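Local structure of peroxisomal membrane protein PEX15 (Saccharomyces cerevisiae, 5VXV) at residues N10-R15 with V46-I51; K118-E123 with K160-K165; E3-C8 with P39-L44. The protein anchors the Pex1/Pex6 AAA-ATPase to the peroxisomal membrane, the present chain being a largely helical piece of its predicted cytosolic part. All blocks are in the same frame, centred on the assembly; numbering follows the deposited sequence. Where two conformers were deposited one is given.

Interaction 1 (N10-R15 with V46-I51); sequences NLFIKR and VSACDI
F12 meets S47, A48 and I51 with the far end of its ring. The ring atom CE1 does most of the touching: it lies 3.8 Å from the backbone nitrogen of A48 and equally close to I51 CD1. Around it, CZ rests 4.0 Å from S47 CB and CD1 lies 4.2 Å from A48 CB. I51 is touched from a second direction as well, because R15 brings its guanidinium obliquely up to the methyls of this residue, with NH1 3.5 Å from I51 CG2 and NH2 4.0 Å from I51 CD1.

The end of helix 3-13 positions F12 and R15. F12 carries CG anti to its backbone N (chi1 -179°), on the side of helix 39-51, and the ring follows on from there. R15 leaves the helix with positive phi in a Schellman motif, its N bonded 2.8 Å from F12 O; its side chain bends at chi3 (69°), which turns NE out of line, and the guanidinium ends beside I51. Further out, F12 also packs on I17 and A48 on L21, both of helix 17-27, while S47 OG is bonded to D43 O and K96 NZ.

An alanine in place of F12 would probably leave I51 CD1 and S47 CB without their aromatic partner and open a gap between the helices. Van der Waals packing appears to carry this surface interface, the guanidinium included.

Interaction 2 (K118-E123 with K160-K165); sequences KTLELE and KLHHKK
T119 and L161 bring their CA atoms to 6.8 Å where the final turn of helix 143-161 comes up against the first half of helix 112-136, and the chain turns off at H163 in a Schellman motif. The central bond runs tip to tip: H162 NE2 donates to E123 OE2 at 2.6 Å, with an angle of 154° at the hydrogen. The acceptor lies in the imidazole plane, yet the donor stands above the carboxylate, whose plane is turned 56° from the ring. E123 OE2 also takes a salt bridge from K158, and H162 ND1 is bonded to E116. Carboxylates at both ring nitrogens may favour a protonated imidazole, an effect K158 would temper.

The ring is packed too. T119 CG2, anti to its backbone N, covers one face 3.4 Å from H162 NE2, while L120 CD1 sits at the edge, 3.8 Å from CE1. T119 OG1 is bonded to Q115 O, and a water donates both to it, at 3.3 Å, and to L161 O, at 2.8 Å.

Nearby, L122 CD2 meets L161 CD1. Helix 91-108 closes the apolar side, I105 touching T119 and L161 and I102 packing on L122, so that three helices converge here.

Interaction 3 (E3-C8 with P39-L44); sequences EVFQEC and PMILDL
F5 and I41 mark the closest backbone approach, with CA atoms 7.8 Å apart, between two helical segments that run in nearly the same direction. Their axes make an angle of 25° and come no nearer than 11.6 Å, a wide spacing that large side chains must fill.

F5 does much of the filling. Its CG stands anti to the backbone N (chi1 -175°), and the ring reaches between I41, L44 and the backbone of M40, a selenomethionine. I41 CG1 lies over one face, offset toward the rim and 3.9 Å from the ring centroid, in a CH-pi contact. At the edge, close to the ring plane, F5 CZ approaches M40 O at 3.7 Å; that carbonyl already accepts the helical bond from L44 N. M40 CB touches F5 CZ as well, although the rest of its side chain leads away. L44 slides past F5 in the opposite direction and puts CD2 3.7 Å from CE1. The same methyl lies 3.9 Å from C8 CB, so one leucine branch is shared by two successive turns of helix 3-13.

M24 of helix 17-27 touches C8, I41 and L44, so a third helix packs against both. Helices 3-13 and 39-51 run nearly parallel within an all-helical domain, helix 17-27 between them in the chain running roughly antiparallel, its start near F12 and its later part near C8, while short helix 32-37 touches I41 and L42.

How the interactions relate
Interactions 1 and 3 are two levels of one interface. Both join helix 3-13 to helix 39-51, their centres are 10 Å apart, and they meet where F12 CD1 packs 3.6 Å from L44 CD1. Along the chain their segments alternate, as expected when two helices run side by side in the same direction. Interaction 2 comes later, between helices 112-136 and 143-161, on the other side of the chain's centre. Its centre lies 27 Å from that of interaction 1 and 32 Å from that of interaction 3, without touching either. The two interfaces are thus local and separate along the chain, apolar near the N-terminus and partly polar farther on.

Interaction 1 (N10-R15 with V46-I51)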
loop_
_atom_site.group_PDB
_atom_site.type_symbol
_atom_site.label_atom_id
_atom_site.label_comp_id
_atom_site.label_asym_id
_atom_site.label_seq_id
_atom_site.Cartn_x
_atom_site.Cartn_y
_atom_site.Cartn_z
ATOM N N ASN A 10 -2.636 22.635 6.348
ATOM C CA ASN A 10 -1.524 23.557 6.135
ATOM C C ASN A 10 -0.194 22.911 6.495
ATOM O O ASN A 10 0.815 23.127 5.814
ATOM C CB ASN A 10 -1.740 24.834 6.948
ATOM C CG ASN A 10 -2.897 25.664 6.429
ATOM O OD1 ASN A 10 -3.359 25.466 5.306
ATOM N ND2 ASN A 10 -3.366 26.604 7.244
ATOM N N LEU A 11 -0.168 22.116 7.567
ATOM C CA LEU A 11 1.048 21.392 7.920
ATOM C C LEU A 11 1.421 20.386 6.838
ATOM O O LEU A 11 2.604 20.212 6.521
ATOM C CB LEU A 11 0.866 20.697 9.269
ATOM C CG LEU A 11 0.813 21.639 10.475
ATOM C CD1 LEU A 11 0.262 20.930 11.699
ATOM C CD2 LEU A 11 2.196 22.206 10.769
ATOM N N PHE A 12 0.424 19.713 6.258
ATOM C CA PHE A 12 0.697 18.774 5.175
ATOM C C PHE A 12 1.292 19.487 3.966
ATOM O O PHE A 12 2.271 19.014 3.375
ATOM C CB PHE A 12 -0.590 18.041 4.792
ATOM C CG PHE A 12 -0.410 17.039 3.690
ATOM C CD1 PHE A 12 -0.017 15.742 3.974
ATOM C CD2 PHE A 12 -0.634 17.392 2.367
ATOM C CE1 PHE A 12 0.154 14.817 2.964
ATOM C CE2 PHE A 12 -0.463 16.467 1.350
ATOM C CZ PHE A 12 -0.070 15.178 1.651
ATOM N N ILE A 13 0.718 20.633 3.594
ATOM C CA ILE A 13 1.206 21.383 2.438
ATOM C C ILE A 13 2.678 21.739 2.615
ATOM O O ILE A 13 3.461 21.700 1.656
ATOM C CB ILE A 13 0.334 22.636 2.226
ATOM C CG1 ILE A 13 -1.082 22.219 1.814
ATOM C CG2 ILE A 13 0.946 23.564 1.178
ATOM C CD1 ILE A 13 -2.103 23.334 1.886
ATOM N N LYS A 14 3.076 22.093 3.835
ATOM C CA LYS A 14 4.465 22.422 4.132
ATOM C C LYS A 14 5.344 21.189 4.297
ATOM O O LYS A 14 6.541 21.336 4.571
ATOM C CB LYS A 14 4.536 23.274 5.405
ATOM C CG LYS A 14 3.811 24.606 5.297
ATOM C CD LYS A 14 3.789 25.351 6.626
ATOM C CE LYS A 14 5.035 26.200 6.818
ATOM N N ARG A 15 4.784 19.990 4.129
ATOM C CA ARG A 15 5.496 18.734 4.361
ATOM C C ARG A 15 6.063 18.665 5.777
ATOM O O ARG A 15 7.102 18.042 6.017
ATOM C CB ARG A 15 6.595 18.512 3.315
ATOM C CG ARG A 15 6.052 17.983 1.990
ATOM C CD ARG A 15 7.157 17.596 1.009
ATOM N NE ARG A 15 7.902 16.410 1.431
ATOM C CZ ARG A 15 7.631 15.161 1.054
ATOM N NH1 ARG A 15 8.383 14.161 1.498
ATOM N NH2 ARG A 15 6.616 14.897 0.238
ATOM N N VAL A 46 -4.215 9.076 5.326
ATOM C CA VAL A 46 -3.520 8.070 4.524
ATOM C C VAL A 46 -2.372 8.702 3.748
ATOM O O VAL A 46 -1.276 8.135 3.656
ATOM C CB VAL A 46 -4.517 7.359 3.588
ATOM C CG1 VAL A 46 -3.794 6.394 2.653
ATOM C CG2 VAL A 46 -5.559 6.611 4.401
ATOM N N SER A 47 -2.597 9.887 3.175
ATOM C CA SER A 47 -1.546 10.539 2.402
ATOM C C SER A 47 -0.363 10.917 3.284
ATOM O O SER A 47 0.796 10.766 2.875
ATOM C CB SER A 47 -2.101 11.775 1.695
ATOM O OG SER A 47 -2.958 11.401 0.631
ATOM N N ALA A 48 -0.631 11.410 4.494
ATOM C CA ALA A 48 0.452 11.776 5.400
ATOM C C ALA A 48 1.230 10.544 5.845
ATOM O O ALA A 48 2.467 10.543 5.844
ATOM C CB ALA A 48 -0.106 12.530 6.607
ATOM N N CYS A 49 0.521 9.477 6.221
ATOM C CA CYS A 49 1.201 8.259 6.650
ATOM C C CYS A 49 2.036 7.656 5.531
ATOM O O CYS A 49 3.084 7.055 5.798
ATOM C CB CYS A 49 0.181 7.240 7.157
ATOM S SG CYS A 49 -0.521 7.673 8.761
ATOM N N ASP A 50 1.600 7.805 4.278
ATOM C CA ASP A 50 2.359 7.240 3.167
ATOM C C ASP A 50 3.704 7.937 2.994
ATOM O O ASP A 50 4.645 7.334 2.466
ATOM C CB ASP A 50 1.547 7.325 1.874
ATOM C CG ASP A 50 2.138 6.478 0.753
ATOM O OD1 ASP A 50 2.471 5.297 0.999
ATOM O OD2 ASP A 50 2.272 6.995 -0.376
ATOM N N ILE A 51 3.817 9.195 3.429
ATOM C CA ILE A 51 5.075 9.923 3.294
ATOM C C ILE A 51 6.045 9.570 4.420
ATOM O O ILE A 51 7.263 9.586 4.214
ATOM C CB ILE A 51 4.811 11.439 3.243
ATOM C CG1 ILE A 51 4.023 11.800 1.980
ATOM C CG2 ILE A 51 6.124 12.223 3.273
ATOM C CD1 ILE A 51 3.464 13.210 1.979
#

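Interaction 2 (K118-E123 with K160-K165)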
loop_
_atom_site.group_PDB
_atom_site.type_symbol
_atom_site.label_atom_id
_atom_site.label_comp_id
_atom_site.label_asym_id
_atom_site.label_seq_id
_atom_site.Cartn_x
_atom_site.Cartn_y
_atom_site.Cartn_z
ATOM N N LYS A 118 1.882 -11.988 9.573
ATOM C CA LYS A 118 1.123 -10.872 9.020
ATOM C C LYS A 118 1.387 -10.685 7.532
ATOM O O LYS A 118 0.492 -10.251 6.799
ATOM C CB LYS A 118 1.450 -9.588 9.784
ATOM C CG LYS A 118 0.914 -9.565 11.206
ATOM C CD LYS A 118 -0.606 -9.569 11.226
ATOM N N THR A 119 2.599 -10.999 7.065
ATOM C CA THR A 119 2.879 -10.909 5.636
ATOM C C THR A 119 1.991 -11.868 4.853
ATOM O O THR A 119 1.442 -11.503 3.805
ATOM C CB THR A 119 4.358 -11.197 5.367
ATOM O OG1 THR A 119 5.167 -10.227 6.044
ATOM C CG2 THR A 119 4.667 -11.132 3.872
ATOM N N LEU A 120 1.827 -13.096 5.352
ATOM C CA LEU A 120 0.940 -14.051 4.695
ATOM C C LEU A 120 -0.500 -13.551 4.689
ATOM O O LEU A 120 -1.215 -13.710 3.693
ATOM C CB LEU A 120 1.031 -15.416 5.380
ATOM C CG LEU A 120 2.017 -16.411 4.757
ATOM C CD1 LEU A 120 3.405 -15.805 4.628
ATOM C CD2 LEU A 120 2.071 -17.703 5.571
ATOM N N GLU A 121 -0.947 -12.949 5.796
ATOM C CA GLU A 121 -2.284 -12.362 5.827
ATOM C C GLU A 121 -2.425 -11.266 4.782
ATOM O O GLU A 121 -3.444 -11.184 4.087
ATOM C CB GLU A 121 -2.587 -11.803 7.217
ATOM C CG GLU A 121 -2.787 -12.854 8.294
ATOM C CD GLU A 121 -3.191 -12.245 9.626
ATOM O OE1 GLU A 121 -3.742 -11.120 9.625
ATOM O OE2 GLU A 121 -2.956 -12.887 10.669
ATOM N N LEU A 122 -1.411 -10.406 4.662
ATOM C CA LEU A 122 -1.465 -9.334 3.675
ATOM C C LEU A 122 -1.486 -9.890 2.259
ATOM O O LEU A 122 -2.192 -9.367 1.390
ATOM C CB LEU A 122 -0.273 -8.396 3.862
ATOM C CG LEU A 122 -0.176 -7.234 2.872
ATOM C CD1 LEU A 122 -1.376 -6.303 3.005
ATOM C CD2 LEU A 122 1.121 -6.478 3.081
ATOM N N GLU A 123 -0.703 -10.940 2.001
ATOM C CA GLU A 123 -0.702 -11.552 0.676
ATOM C C GLU A 123 -2.110 -11.964 0.268
ATOM O O GLU A 123 -2.553 -11.686 -0.853
ATOM C CB GLU A 123 0.238 -12.756 0.656
ATOM C CG GLU A 123 1.715 -12.394 0.673
ATOM C CD GLU A 123 2.610 -13.609 0.814
ATOM O OE1 GLU A 123 2.098 -14.703 1.136
ATOM O OE2 GLU A 123 3.832 -13.468 0.603
ATOM N N LYS A 160 10.604 -7.701 -0.366
ATOM C CA LYS A 160 11.127 -7.012 0.810
ATOM C C LYS A 160 10.686 -7.685 2.109
ATOM O O LYS A 160 11.520 -8.005 2.963
ATOM C CB LYS A 160 10.699 -5.545 0.794
ATOM C CG LYS A 160 11.269 -4.737 1.948
ATOM N N LEU A 161 9.379 -7.892 2.291
ATOM C CA LEU A 161 8.910 -8.404 3.578
ATOM C C LEU A 161 9.408 -9.820 3.842
ATOM O O LEU A 161 9.583 -10.206 5.003
ATOM C CB LEU A 161 7.382 -8.354 3.651
ATOM C CG LEU A 161 6.746 -6.974 3.882
ATOM C CD1 LEU A 161 5.232 -7.099 3.979
ATOM C CD2 LEU A 161 7.296 -6.288 5.130
ATOM N N HIS A 162 9.647 -10.606 2.795
ATOM C CA HIS A 162 10.200 -11.946 2.957
ATOM C C HIS A 162 11.722 -11.978 2.866
ATOM O O HIS A 162 12.315 -13.043 3.065
ATOM C CB HIS A 162 9.617 -12.899 1.907
ATOM C CG HIS A 162 8.187 -13.269 2.147
ATOM N ND1 HIS A 162 7.762 -13.882 3.307
ATOM C CD2 HIS A 162 7.086 -13.128 1.371
ATOM C CE1 HIS A 162 6.460 -14.095 3.237
ATOM N NE2 HIS A 162 6.026 -13.651 2.071
ATOM N N HIS A 163 12.367 -10.849 2.573
ATOM C CA HIS A 163 13.821 -10.800 2.427
ATOM C C HIS A 163 14.288 -11.798 1.369
ATOM O O HIS A 163 15.227 -12.570 1.578
ATOM C CB HIS A 163 14.517 -11.068 3.764
ATOM C CG HIS A 163 13.899 -10.352 4.924
ATOM N ND1 HIS A 163 14.158 -9.028 5.207
ATOM C CD2 HIS A 163 13.039 -10.779 5.880
ATOM C CE1 HIS A 163 13.482 -8.670 6.284
ATOM N NE2 HIS A 163 12.794 -9.713 6.712
ATOM N N LYS A 164 13.644 -11.745 0.200
ATOM C CA LYS A 164 13.840 -12.713 -0.874
ATOM C C LYS A 164 14.190 -11.995 -2.173
ATOM O O LYS A 164 13.617 -10.950 -2.487
ATOM C CB LYS A 164 12.573 -13.559 -1.058
ATOM C CG LYS A 164 12.670 -14.645 -2.112
ATOM C CD LYS A 164 11.468 -15.575 -2.038
ATOM C CE LYS A 164 11.554 -16.687 -3.069
ATOM N N LYS A 165 15.121 -12.574 -2.935
ATOM C CA LYS A 165 15.615 -11.923 -4.139
ATOM C C LYS A 165 14.519 -11.847 -5.203
ATOM O O LYS A 165 13.679 -12.745 -5.308
ATOM C CB LYS A 165 16.825 -12.673 -4.692
HETATM O O HOH W 1 8.072 -11.504 6.901
#

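Interaction 3 (E3-C8 with P39-L44)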
loop_
_atom_site.group_PDB
_atom_site.type_symbol
_atom_site.label_atom_id
_atom_site.label_comp_id
_atom_site.label_asym_id
_atom_site.label_seq_id
_atom_site.Cartn_x
_atom_site.Cartn_y
_atom_site.Cartn_z
ATOM N N GLU A 3 -11.470 25.065 11.394
ATOM C CA GLU A 3 -10.161 25.697 11.512
ATOM C C GLU A 3 -9.085 24.672 11.851
ATOM O O GLU A 3 -7.979 24.718 11.302
ATOM C CB GLU A 3 -10.205 26.796 12.572
ATOM C CG GLU A 3 -8.844 27.372 12.917
ATOM N N VAL A 4 -9.392 23.735 12.751
ATOM C CA VAL A 4 -8.390 22.754 13.157
ATOM C C VAL A 4 -8.019 21.847 11.992
ATOM O O VAL A 4 -6.840 21.538 11.786
ATOM C CB VAL A 4 -8.880 21.949 14.376
ATOM C CG1 VAL A 4 -8.938 22.838 15.596
ATOM C CG2 VAL A 4 -10.239 21.303 14.116
ATOM N N PHE A 5 -9.004 21.404 11.208
ATOM C CA PHE A 5 -8.682 20.593 10.038
ATOM C C PHE A 5 -7.831 21.384 9.053
ATOM O O PHE A 5 -6.883 20.849 8.468
ATOM C CB PHE A 5 -9.960 20.089 9.365
ATOM C CG PHE A 5 -9.712 19.147 8.212
ATOM C CD1 PHE A 5 -8.765 18.142 8.311
ATOM C CD2 PHE A 5 -10.442 19.258 7.040
ATOM C CE1 PHE A 5 -8.538 17.275 7.258
ATOM C CE2 PHE A 5 -10.220 18.391 5.983
ATOM C CZ PHE A 5 -9.267 17.399 6.094
ATOM N N GLN A 6 -8.141 22.671 8.870
ATOM C CA GLN A 6 -7.323 23.503 7.996
ATOM C C GLN A 6 -5.887 23.581 8.500
ATOM O O GLN A 6 -4.942 23.577 7.702
ATOM C CB GLN A 6 -7.928 24.903 7.881
ATOM C CG GLN A 6 -7.233 25.787 6.858
ATOM C CD GLN A 6 -7.381 25.260 5.445
ATOM O OE1 GLN A 6 -8.494 25.121 4.939
ATOM N NE2 GLN A 6 -6.258 24.950 4.805
ATOM N N GLU A 7 -5.701 23.654 9.821
ATOM C CA GLU A 7 -4.347 23.666 10.369
ATOM C C GLU A 7 -3.597 22.391 10.004
ATOM O O GLU A 7 -2.404 22.433 9.683
ATOM C CB GLU A 7 -4.389 23.843 11.887
ATOM C CG GLU A 7 -4.853 25.216 12.343
ATOM C CD GLU A 7 -4.787 25.377 13.851
ATOM O OE1 GLU A 7 -4.055 24.602 14.502
ATOM O OE2 GLU A 7 -5.467 26.280 14.385
ATOM N N CYS A 8 -4.279 21.243 10.054
ATOM C CA CYS A 8 -3.649 19.990 9.652
ATOM C C CYS A 8 -3.294 20.009 8.170
ATOM O O CYS A 8 -2.208 19.565 7.776
ATOM C CB CYS A 8 -4.575 18.815 9.963
ATOM S SG CYS A 8 -4.946 18.568 11.721
ATOM N N PRO A 39 -14.732 11.990 4.659
ATOM C CA PRO A 39 -13.805 11.329 3.726
ATOM C C PRO A 39 -12.472 12.040 3.552
ATOM O O PRO A 39 -11.454 11.371 3.336
ATOM C CB PRO A 39 -14.607 11.299 2.418
ATOM C CG PRO A 39 -16.025 11.242 2.864
ATOM C CD PRO A 39 -16.092 12.094 4.101
HETATM N N MSE A 40 -12.429 13.367 3.631
HETATM C CA MSE A 40 -11.172 14.063 3.367
HETATM C C MSE A 40 -10.226 14.014 4.567
HETATM O O MSE A 40 -9.012 14.153 4.406
HETATM C CB MSE A 40 -11.431 15.515 2.954
HETATM C CG MSE A 40 -11.900 15.687 1.507
HETATM SE SE MSE A 40 -10.721 14.850 0.175
HETATM C CE MSE A 40 -11.695 13.180 -0.084
ATOM N N ILE A 41 -10.771 13.804 5.767
ATOM C CA ILE A 41 -9.911 13.559 6.920
ATOM C C ILE A 41 -9.196 12.223 6.765
ATOM O O ILE A 41 -7.990 12.111 7.022
ATOM C CB ILE A 41 -10.724 13.625 8.227
ATOM C CG1 ILE A 41 -11.290 15.036 8.420
ATOM C CG2 ILE A 41 -9.852 13.225 9.422
ATOM C CD1 ILE A 41 -12.101 15.233 9.694
ATOM N N LEU A 42 -9.925 11.187 6.342
ATOM C CA LEU A 42 -9.288 9.907 6.050
ATOM C C LEU A 42 -8.270 10.048 4.925
ATOM O O LEU A 42 -7.163 9.505 5.008
ATOM C CB LEU A 42 -10.351 8.870 5.689
ATOM C CG LEU A 42 -9.869 7.506 5.188
ATOM C CD1 LEU A 42 -8.964 6.834 6.200
ATOM C CD2 LEU A 42 -11.069 6.621 4.871
ATOM N N ASP A 43 -8.625 10.783 3.868
ATOM C CA ASP A 43 -7.716 10.950 2.740
ATOM C C ASP A 43 -6.415 11.618 3.176
ATOM O O ASP A 43 -5.327 11.200 2.763
ATOM C CB ASP A 43 -8.401 11.763 1.642
ATOM C CG ASP A 43 -7.907 11.409 0.252
ATOM O OD1 ASP A 43 -7.788 10.202 -0.055
ATOM O OD2 ASP A 43 -7.646 12.338 -0.540
ATOM N N LEU A 44 -6.504 12.659 4.009
ATOM C CA LEU A 44 -5.295 13.314 4.502
ATOM C C LEU A 44 -4.463 12.356 5.344
ATOM O O LEU A 44 -3.240 12.273 5.189
ATOM C CB LEU A 44 -5.660 14.556 5.318
ATOM C CG LEU A 44 -4.488 15.220 6.054
ATOM C CD1 LEU A 44 -3.407 15.665 5.078
ATOM C CD2 LEU A 44 -4.966 16.395 6.893
#